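MAGE domain-containing protein (Xenopus laevis, PDB 7DG2) probably serves as the Nse3 subunit of the Smc5/6 complex, pairing with Nse1 to bind and shape Nse4. Local coordinates at residues 56-68 with 74-86. Numbering follows the deposited sequence.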
ATOM      1  N   ILE B  56     -18.787  11.024   2.901  1.00 13.91           N
ATOM      2  CA  ILE B  56     -18.562  12.231   2.106  1.00 15.10           C
ATOM      3  C   ILE B  56     -17.090  12.622   2.133  1.00 13.96           C
ATOM      4  O   ILE B  56     -16.527  13.026   1.109  1.00 15.42           O
ATOM      5  CB  ILE B  56     -19.473  13.375   2.595  1.00 16.86           C
ATOM      6  CG1 ILE B  56     -20.943  13.021   2.326  1.00 18.34           C
ATOM      7  CG2 ILE B  56     -19.101  14.701   1.927  1.00 20.17           C
ATOM      8  CD1 ILE B  56     -21.229  12.546   0.887  1.00 25.80           C
ATOM      9  N   THR B  57     -16.434  12.499   3.297  1.00 13.59           N
ATOM     10  CA  THR B  57     -15.003  12.799   3.372  1.00 14.75           C
ATOM     11  C   THR B  57     -14.202  11.884   2.449  1.00 14.35           C
ATOM     12  O   THR B  57     -13.293  12.338   1.744  1.00 13.36           O
ATOM     13  CB  THR B  57     -14.496  12.660   4.814  1.00 16.67           C
ATOM     14  OG1 THR B  57     -15.098  13.662   5.635  1.00 18.32           O
ATOM     15  CG2 THR B  57     -12.972  12.825   4.867  1.00 15.86           C
ATOM     16  N   LEU B  58     -14.519  10.587   2.443  1.00 13.65           N
ATOM     17  CA  LEU B  58     -13.774   9.663   1.593  1.00 12.83           C
ATOM     18  C   LEU B  58     -13.991   9.971   0.112  1.00 14.60           C
ATOM     19  O   LEU B  58     -13.049   9.896  -0.687  1.00 15.04           O
ATOM     20  CB  LEU B  58     -14.171   8.223   1.920  1.00 13.27           C
ATOM     21  CG  LEU B  58     -13.560   7.694   3.218  1.00 15.71           C
ATOM     22  CD1 LEU B  58     -14.341   6.480   3.683  1.00 18.78           C
ATOM     23  CD2 LEU B  58     -12.111   7.342   2.984  1.00 15.26           C
ATOM     24  N   GLN B  59     -15.222  10.351  -0.266  1.00 13.82           N
ATOM     25  CA  GLN B  59     -15.484  10.764  -1.649  1.00 15.71           C
ATOM     26  C   GLN B  59     -14.698  12.010  -2.018  1.00 16.39           C
ATOM     27  O   GLN B  59     -14.064  12.066  -3.077  1.00 19.01           O
ATOM     28  CB  GLN B  59     -16.976  11.042  -1.853  1.00 16.68           C
ATOM     29  CG  GLN B  59     -17.837   9.834  -1.747  1.00 17.16           C
ATOM     30  CD  GLN B  59     -19.313  10.167  -1.925  1.00 24.53           C
ATOM     31  OE1 GLN B  59     -19.679  11.308  -2.226  1.00 31.70           O
ATOM     32  NE2 GLN B  59     -20.162   9.173  -1.738  1.00 21.23           N
ATOM     33  N   GLN B  60     -14.772  13.040  -1.173  1.00 15.09           N
ATOM     34  CA  GLN B  60     -14.251  14.355  -1.535  1.00 15.65           C
ATOM     35  C   GLN B  60     -12.735  14.414  -1.460  1.00 18.30           C
ATOM     36  O   GLN B  60     -12.092  15.058  -2.302  1.00 20.37           O
ATOM     37  CB  GLN B  60     -14.864  15.420  -0.628  1.00 20.27           C
ATOM     38  CG  GLN B  60     -16.352  15.598  -0.863  1.00 24.21           C
ATOM     39  CD  GLN B  60     -16.951  16.757  -0.083  1.00 29.82           C
ATOM     40  OE1 GLN B  60     -16.324  17.299   0.830  1.00 33.41           O
ATOM     41  NE2 GLN B  60     -18.173  17.143  -0.440  1.00 31.51           N
ATOM     42  N   VAL B  61     -12.147  13.776  -0.453  1.00 14.24           N
ATOM     43  CA  VAL B  61     -10.701  13.895  -0.257  1.00 14.15           C
ATOM     44  C   VAL B  61      -9.940  12.830  -1.032  1.00 16.78           C
ATOM     45  O   VAL B  61      -8.899  13.117  -1.630  1.00 16.20           O
ATOM     46  CB  VAL B  61     -10.369  13.845   1.244  1.00 16.94           C
ATOM     47  CG1 VAL B  61      -8.868  13.953   1.459  1.00 15.67           C
ATOM     48  CG2 VAL B  61     -11.116  14.962   1.985  1.00 15.39           C
ATOM     49  N   PHE B  62     -10.445  11.590  -1.048  1.00 14.41           N
ATOM     50  CA  PHE B  62      -9.704  10.476  -1.618  1.00 14.02           C
ATOM     51  C   PHE B  62     -10.223  10.003  -2.964  1.00 13.87           C
ATOM     52  O   PHE B  62      -9.529   9.234  -3.637  1.00 15.48           O
ATOM     53  CB  PHE B  62      -9.732   9.279  -0.653  1.00 13.00           C
ATOM     54  CG  PHE B  62      -9.026   9.538   0.655  1.00 13.62           C
ATOM     55  CD1 PHE B  62      -9.690  10.157   1.707  1.00 15.33           C
ATOM     56  CD2 PHE B  62      -7.694   9.157   0.833  1.00 19.71           C
ATOM     57  CE1 PHE B  62      -9.040  10.409   2.906  1.00 15.91           C
ATOM     58  CE2 PHE B  62      -7.035   9.410   2.035  1.00 19.27           C
ATOM     59  CZ  PHE B  62      -7.717  10.033   3.072  1.00 17.22           C
ATOM     60  N   GLY B  63     -11.432  10.395  -3.355  1.00 14.02           N
ATOM     61  CA  GLY B  63     -12.017   9.781  -4.529  1.00 14.14           C
ATOM     62  C   GLY B  63     -12.397   8.335  -4.306  1.00 15.53           C
ATOM     63  O   GLY B  63     -12.315   7.531  -5.241  1.00 14.96           O
ATOM     64  N   PHE B  64     -12.796   7.980  -3.078  1.00 13.09           N
ATOM     65  CA  PHE B  64     -13.203   6.629  -2.708  1.00 14.16           C
ATOM     66  C   PHE B  64     -14.707   6.595  -2.474  1.00 16.39           C
ATOM     67  O   PHE B  64     -15.258   7.494  -1.840  1.00 17.84           O
ATOM     68  CB  PHE B  64     -12.561   6.141  -1.405  1.00 14.45           C
ATOM     69  CG  PHE B  64     -11.072   5.963  -1.451  1.00 12.76           C
ATOM     70  CD1 PHE B  64     -10.346   6.126  -2.617  1.00 14.77           C
ATOM     71  CD2 PHE B  64     -10.403   5.600  -0.291  1.00 13.83           C
ATOM     72  CE1 PHE B  64      -8.967   5.946  -2.628  1.00 14.17           C
ATOM     73  CE2 PHE B  64      -9.023   5.433  -0.289  1.00 16.36           C
ATOM     74  CZ  PHE B  64      -8.304   5.602  -1.463  1.00 16.85           C
ATOM     75  N   GLN B  65     -15.341   5.518  -2.918  1.00 14.06           N
ATOM     76  CA  GLN B  65     -16.774   5.309  -2.762  1.00 13.92           C
ATOM     77  C   GLN B  65     -17.018   4.182  -1.764  1.00 15.68           C
ATOM     78  O   GLN B  65     -16.487   3.080  -1.919  1.00 16.80           O
ATOM     79  CB  GLN B  65     -17.408   4.962  -4.109  1.00 17.95           C
ATOM     80  CG  GLN B  65     -18.906   4.761  -4.078  1.00 20.65           C
ATOM     81  CD  GLN B  65     -19.671   6.070  -4.221  1.00 27.50           C
ATOM     82  OE1 GLN B  65     -19.084   7.139  -4.435  1.00 26.78           O
ATOM     83  NE2 GLN B  65     -20.991   5.992  -4.101  1.00 30.57           N
ATOM     84  N   LEU B  66     -17.858   4.448  -0.774  1.00 15.60           N
ATOM     85  CA  LEU B  66     -18.306   3.398   0.133  1.00 15.33           C
ATOM     86  C   LEU B  66     -19.435   2.622  -0.543  1.00 15.81           C
ATOM     87  O   LEU B  66     -20.390   3.223  -1.053  1.00 15.65           O
ATOM     88  CB  LEU B  66     -18.772   4.018   1.454  1.00 13.93           C
ATOM     89  CG  LEU B  66     -19.118   3.075   2.607  1.00 14.70           C
ATOM     90  CD1 LEU B  66     -17.829   2.484   3.154  1.00 15.61           C
ATOM     91  CD2 LEU B  66     -19.873   3.824   3.708  1.00 17.23           C
ATOM     92  N   GLU B  67     -19.318   1.297  -0.592  1.00 15.02           N
ATOM     93  CA  GLU B  67     -20.346   0.475  -1.224  1.00 16.90           C
ATOM     94  C   GLU B  67     -20.707  -0.702  -0.324  1.00 15.47           C
ATOM     95  O   GLU B  67     -19.833  -1.356   0.243  1.00 16.03           O
ATOM     96  CB  GLU B  67     -19.898  -0.042  -2.600  1.00 17.15           C
ATOM     97  CG  GLU B  67     -19.575   1.072  -3.622  1.00 19.77           C
ATOM     98  CD  GLU B  67     -19.609   0.577  -5.064  1.00 29.02           C
ATOM     99  OE1 GLU B  67     -20.571  -0.131  -5.442  1.00 32.49           O
ATOM    100  OE2 GLU B  67     -18.674   0.894  -5.823  1.00 24.54           O
ATOM    101  N   GLU B  68     -22.002  -0.984  -0.212  1.00 15.95           N
ATOM    102  CA  GLU B  68     -22.467  -2.139   0.549  1.00 17.86           C
ATOM    103  C   GLU B  68     -22.479  -3.347  -0.380  1.00 22.45           C
ATOM    104  O   GLU B  68     -23.111  -3.305  -1.440  1.00 23.50           O
ATOM    105  CB  GLU B  68     -23.863  -1.861   1.116  1.00 21.61           C
ATOM    106  CG  GLU B  68     -24.389  -2.911   2.068  1.00 26.08           C
ATOM    107  CD  GLU B  68     -25.745  -2.533   2.648  1.00 30.24           C
ATOM    108  OE1 GLU B  68     -26.698  -2.331   1.860  1.00 34.67           O
ATOM    109  OE2 GLU B  68     -25.851  -2.427   3.889  1.00 28.54           O
ATOM    110  N   HIS B  74     -24.981  -5.979   6.030  1.00 27.12           N
ATOM    111  CA  HIS B  74     -24.498  -4.604   5.910  1.00 24.81           C
ATOM    112  C   HIS B  74     -22.983  -4.543   6.075  1.00 21.90           C
ATOM    113  O   HIS B  74     -22.460  -4.020   7.054  1.00 19.47           O
ATOM    114  CB  HIS B  74     -25.181  -3.691   6.929  1.00 25.98           C
ATOM    115  CG  HIS B  74     -26.673  -3.772   6.896  1.00 23.62           C
ATOM    116  ND1 HIS B  74     -27.426  -3.226   5.880  1.00 28.79           N
ATOM    117  CD2 HIS B  74     -27.551  -4.344   7.755  1.00 29.53           C
ATOM    118  CE1 HIS B  74     -28.707  -3.459   6.116  1.00 30.06           C
ATOM    119  NE2 HIS B  74     -28.808  -4.133   7.248  1.00 27.56           N
ATOM    120  N   ILE B  75     -22.289  -5.107   5.095  1.00 20.54           N
ATOM    121  CA  ILE B  75     -20.834  -5.045   5.053  1.00 17.62           C
ATOM    122  C   ILE B  75     -20.414  -4.169   3.877  1.00 18.31           C
ATOM    123  O   ILE B  75     -21.008  -4.219   2.787  1.00 17.10           O
ATOM    124  CB  ILE B  75     -20.179  -6.443   4.997  1.00 25.01           C
ATOM    125  CG1 ILE B  75     -20.545  -7.188   3.720  1.00 27.67           C
ATOM    126  CG2 ILE B  75     -20.594  -7.265   6.226  1.00 29.37           C
ATOM    127  CD1 ILE B  75     -19.696  -8.436   3.475  1.00 33.49           C
ATOM    128  N   TYR B  76     -19.404  -3.341   4.114  1.00 14.85           N
ATOM    129  CA  TYR B  76     -18.972  -2.315   3.173  1.00 15.17           C
ATOM    130  C   TYR B  76     -17.601  -2.630   2.600  1.00 15.62           C
ATOM    131  O   TYR B  76     -16.795  -3.321   3.221  1.00 15.39           O
ATOM    132  CB  TYR B  76     -18.871  -0.950   3.844  1.00 14.35           C
ATOM    133  CG  TYR B  76     -20.148  -0.433   4.471  1.00 15.27           C
ATOM    134  CD1 TYR B  76     -21.340  -0.399   3.760  1.00 18.12           C
ATOM    135  CD2 TYR B  76     -20.146   0.037   5.773  1.00 14.35           C
ATOM    136  CE1 TYR B  76     -22.508   0.091   4.350  1.00 18.25           C
ATOM    137  CE2 TYR B  76     -21.295   0.541   6.361  1.00 15.38           C
ATOM    138  CZ  TYR B  76     -22.467   0.565   5.651  1.00 15.98           C
ATOM    139  OH  TYR B  76     -23.607   1.049   6.259  1.00 16.18           O
ATOM    140  N   ILE B  77     -17.336  -2.077   1.415  1.00 13.99           N
ATOM    141  CA  ILE B  77     -15.994  -2.008   0.849  1.00 12.78           C
ATOM    142  C   ILE B  77     -15.777  -0.582   0.356  1.00 13.75           C
ATOM    143  O   ILE B  77     -16.699   0.234   0.314  1.00 14.08           O
ATOM    144  CB  ILE B  77     -15.769  -3.015  -0.299  1.00 14.04           C
ATOM    145  CG1 ILE B  77     -16.650  -2.668  -1.501  1.00 16.11           C
ATOM    146  CG2 ILE B  77     -16.008  -4.452   0.161  1.00 16.36           C
ATOM    147  CD1 ILE B  77     -16.295  -3.484  -2.747  1.00 17.93           C
ATOM    148  N   LEU B  78     -14.536  -0.291  -0.045  1.00 12.03           N
ATOM    149  CA  LEU B  78     -14.193   0.985  -0.659  1.00 12.94           C
ATOM    150  C   LEU B  78     -13.811   0.727  -2.111  1.00 13.95           C
ATOM    151  O   LEU B  78     -12.945  -0.106  -2.377  1.00 15.70           O
ATOM    152  CB  LEU B  78     -13.023   1.654   0.085  1.00 13.66           C
ATOM    153  CG  LEU B  78     -13.257   2.047   1.542  1.00 14.20           C
ATOM    154  CD1 LEU B  78     -11.950   2.565   2.143  1.00 15.23           C
ATOM    155  CD2 LEU B  78     -14.358   3.098   1.652  1.00 17.57           C
ATOM    156  N   THR B  79     -14.458   1.426  -3.046  1.00 13.23           N
ATOM    157  CA  THR B  79     -14.116   1.323  -4.465  1.00 15.07           C
ATOM    158  C   THR B  79     -13.659   2.685  -4.976  1.00 15.62           C
ATOM    159  O   THR B  79     -13.831   3.718  -4.321  1.00 15.05           O
ATOM    160  CB  THR B  79     -15.299   0.822  -5.313  1.00 16.72           C
ATOM    161  OG1 THR B  79     -16.355   1.782  -5.263  1.00 16.88           O
ATOM    162  CG2 THR B  79     -15.802  -0.527  -4.795  1.00 18.83           C
ATOM    163  N   ASN B  80     -13.067   2.685  -6.171  1.00 14.89           N
ATOM    164  CA  ASN B  80     -12.426   3.884  -6.689  1.00 15.15           C
ATOM    165  C   ASN B  80     -13.398   4.663  -7.569  1.00 17.25           C
ATOM    166  O   ASN B  80     -14.045   4.088  -8.451  1.00 17.39           O
ATOM    167  CB  ASN B  80     -11.173   3.511  -7.481  1.00 14.82           C
ATOM    168  CG  ASN B  80     -10.137   4.602  -7.464  1.00 15.21           C
ATOM    169  OD1 ASN B  80     -10.473   5.793  -7.492  1.00 16.27           O
ATOM    170  ND2 ASN B  80      -8.864   4.210  -7.385  1.00 15.92           N
ATOM    171  N   LYS B  81     -13.515   5.962  -7.309  1.00 13.19           N
ATOM    172  CA  LYS B  81     -14.319   6.823  -8.177  1.00 15.22           C
ATOM    173  C   LYS B  81     -13.532   7.315  -9.379  1.00 21.04           C
ATOM    174  O   LYS B  81     -14.130   7.873 -10.316  1.00 22.94           O
ATOM    175  CB  LYS B  81     -14.852   8.016  -7.388  1.00 17.33           C
ATOM    176  CG  LYS B  81     -15.734   7.625  -6.197  1.00 20.05           C
ATOM    177  CD  LYS B  81     -16.161   8.855  -5.386  1.00 21.15           C
ATOM    178  CE  LYS B  81     -17.198   9.715  -6.130  1.00 26.81           C
ATOM    179  NZ  LYS B  81     -18.526   9.020  -6.233  1.00 27.74           N
ATOM    180  N   LEU B  82     -12.220   7.126  -9.381  1.00 18.07           N
ATOM    181  CA  LEU B  82     -11.366   7.560 -10.476  1.00 17.68           C
ATOM    182  C   LEU B  82     -11.048   6.376 -11.380  1.00 22.23           C
ATOM    183  O   LEU B  82     -10.775   5.269 -10.905  1.00 24.33           O
ATOM    184  CB  LEU B  82     -10.055   8.164  -9.964  1.00 18.03           C
ATOM    185  CG  LEU B  82     -10.073   9.255  -8.890  1.00 17.93           C
ATOM    186  CD1 LEU B  82      -8.651   9.776  -8.663  1.00 17.20           C
ATOM    187  CD2 LEU B  82     -11.001  10.399  -9.278  1.00 21.50           C
ATOM    188  N   GLN B  83     -11.071   6.618 -12.685  1.00 19.79           N
ATOM    189  CA  GLN B  83     -10.764   5.558 -13.629  1.00 20.59           C
ATOM    190  C   GLN B  83      -9.293   5.191 -13.553  1.00 23.26           C
ATOM    191  O   GLN B  83      -8.418   6.046 -13.698  1.00 19.34           O
ATOM    192  CB  GLN B  83     -11.103   5.998 -15.054  1.00 24.68           C
ATOM    193  CG  GLN B  83     -10.823   4.923 -16.093  1.00 31.85           C
ATOM    194  CD  GLN B  83     -11.138   5.386 -17.501  1.00 40.75           C
ATOM    195  OE1 GLN B  83     -11.041   6.577 -17.814  1.00 44.98           O
ATOM    196  NE2 GLN B  83     -11.528   4.447 -18.359  1.00 44.67           N
ATOM    197  N   ARG B  84      -9.018   3.917 -13.337  1.00 25.68           N
ATOM    198  CA  ARG B  84      -7.641   3.457 -13.305  1.00 22.66           C
ATOM    199  C   ARG B  84      -7.145   3.333 -14.740  1.00 28.90           C
ATOM    200  O   ARG B  84      -7.805   2.710 -15.581  1.00 31.15           O
ATOM    201  CB  ARG B  84      -7.544   2.132 -12.547  1.00 26.62           C
ATOM    202  CG  ARG B  84      -7.902   2.257 -11.067  1.00 27.65           C
ATOM    203  CD  ARG B  84      -6.799   2.983 -10.284  1.00 28.18           C
ATOM    204  NE  ARG B  84      -5.522   2.281 -10.374  1.00 26.72           N
ATOM    205  CZ  ARG B  84      -5.132   1.315  -9.541  1.00 30.69           C
ATOM    206  NH1 ARG B  84      -5.917   0.937  -8.535  1.00 30.46           N
ATOM    207  NH2 ARG B  84      -3.953   0.730  -9.705  1.00 31.57           N
ATOM    208  N   VAL B  85      -6.021   3.983 -15.036  1.00 28.56           N
ATOM    209  CA  VAL B  85      -5.462   4.015 -16.380  1.00 29.82           C
ATOM    210  C   VAL B  85      -3.969   3.719 -16.317  1.00 29.88           C
ATOM    211  O   VAL B  85      -3.312   3.918 -15.294  1.00 28.27           O
ATOM    212  CB  VAL B  85      -5.712   5.374 -17.082  1.00 28.06           C
ATOM    213  CG1 VAL B  85      -7.202   5.584 -17.306  1.00 29.85           C
ATOM    214  CG2 VAL B  85      -5.152   6.526 -16.257  1.00 27.21           C
ATOM    215  N   GLN B  86      -3.432   3.238 -17.438  1.00 31.28           N
ATOM    216  CA  GLN B  86      -1.982   3.193 -17.582  1.00 32.81           C
ATOM    217  C   GLN B  86      -1.409   4.575 -17.284  1.00 28.80           C
ATOM    218  O   GLN B  86      -1.890   5.584 -17.807  1.00 33.36           O
ATOM    219  CB  GLN B  86      -1.596   2.745 -18.997  1.00 33.38           C
ATOM    220  CG  GLN B  86      -0.104   2.446 -19.187  1.00 33.22           C
ATOM    221  CD  GLN B  86       0.751   3.693 -19.395  1.00 45.06           C
ATOM    222  OE1 GLN B  86       0.299   4.690 -19.962  1.00 47.54           O
ATOM    223  NE2 GLN B  86       1.995   3.638 -18.926  1.00 48.68           N
TER
HETATM  224  O   HOH W   1     -25.754   0.262   5.069  1.00 21.90           O
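Glu-68 and His-74 close one end of this contact, their side chains lying alongside each other and pointing the same way. With CG anti to the backbone N (chi1 -173°) and the chain extended beyond it, Glu-68 sends OE2 to the imidazole edge, where ND1 of His-74 donates to it at 2.7 Å, with OE2 close to the ring plane and the donor on its syn side but tilted out of the carboxylate plane. A water joins the same OE2 to Tyr-76 OH. Shortened to an alanine here, the side chain would lose its carboxylate, which is likely to leave the His-74 imidazole without its acceptor and freer to turn. Two residues back on the same face, Leu-66 suits its place because its branched end can lie over an aromatic face: CD2 stands 4.2 Å from the centroid of the Tyr-76 ring in a CH-pi contact. The strands form an antiparallel beta hairpin, the wing of a winged-helix unit of the MAGE homology domain, in which Gln-65 pairs with Thr-79 and Glu-67 with Ile-77, each hydrogen-bonded in both directions. Apolar Leu-78 ties wing to helix 47-62: CD2 meets CD1 of Leu-66 at 3.8 Å and also touches CD1 of Leu-58, whose side chain crosses it at about a right angle. On the face that carries Gln-65, Glu-67, Ile-77 and Thr-79, Thr-79 OG1 donates to the anti lone pair of Glu-67 OE2. At the far end, Lys-81 binds twice. Its backbone N donates to Gly-63 O at 2.9 Å, while its long aliphatic chain passes Gln-65 CB and folds back at chi3 and chi4 (72° and 69°) to bring NZ 2.7 Å from Gln-65 OE1. Gly-63, with positive phi, makes the turn from helix to strand.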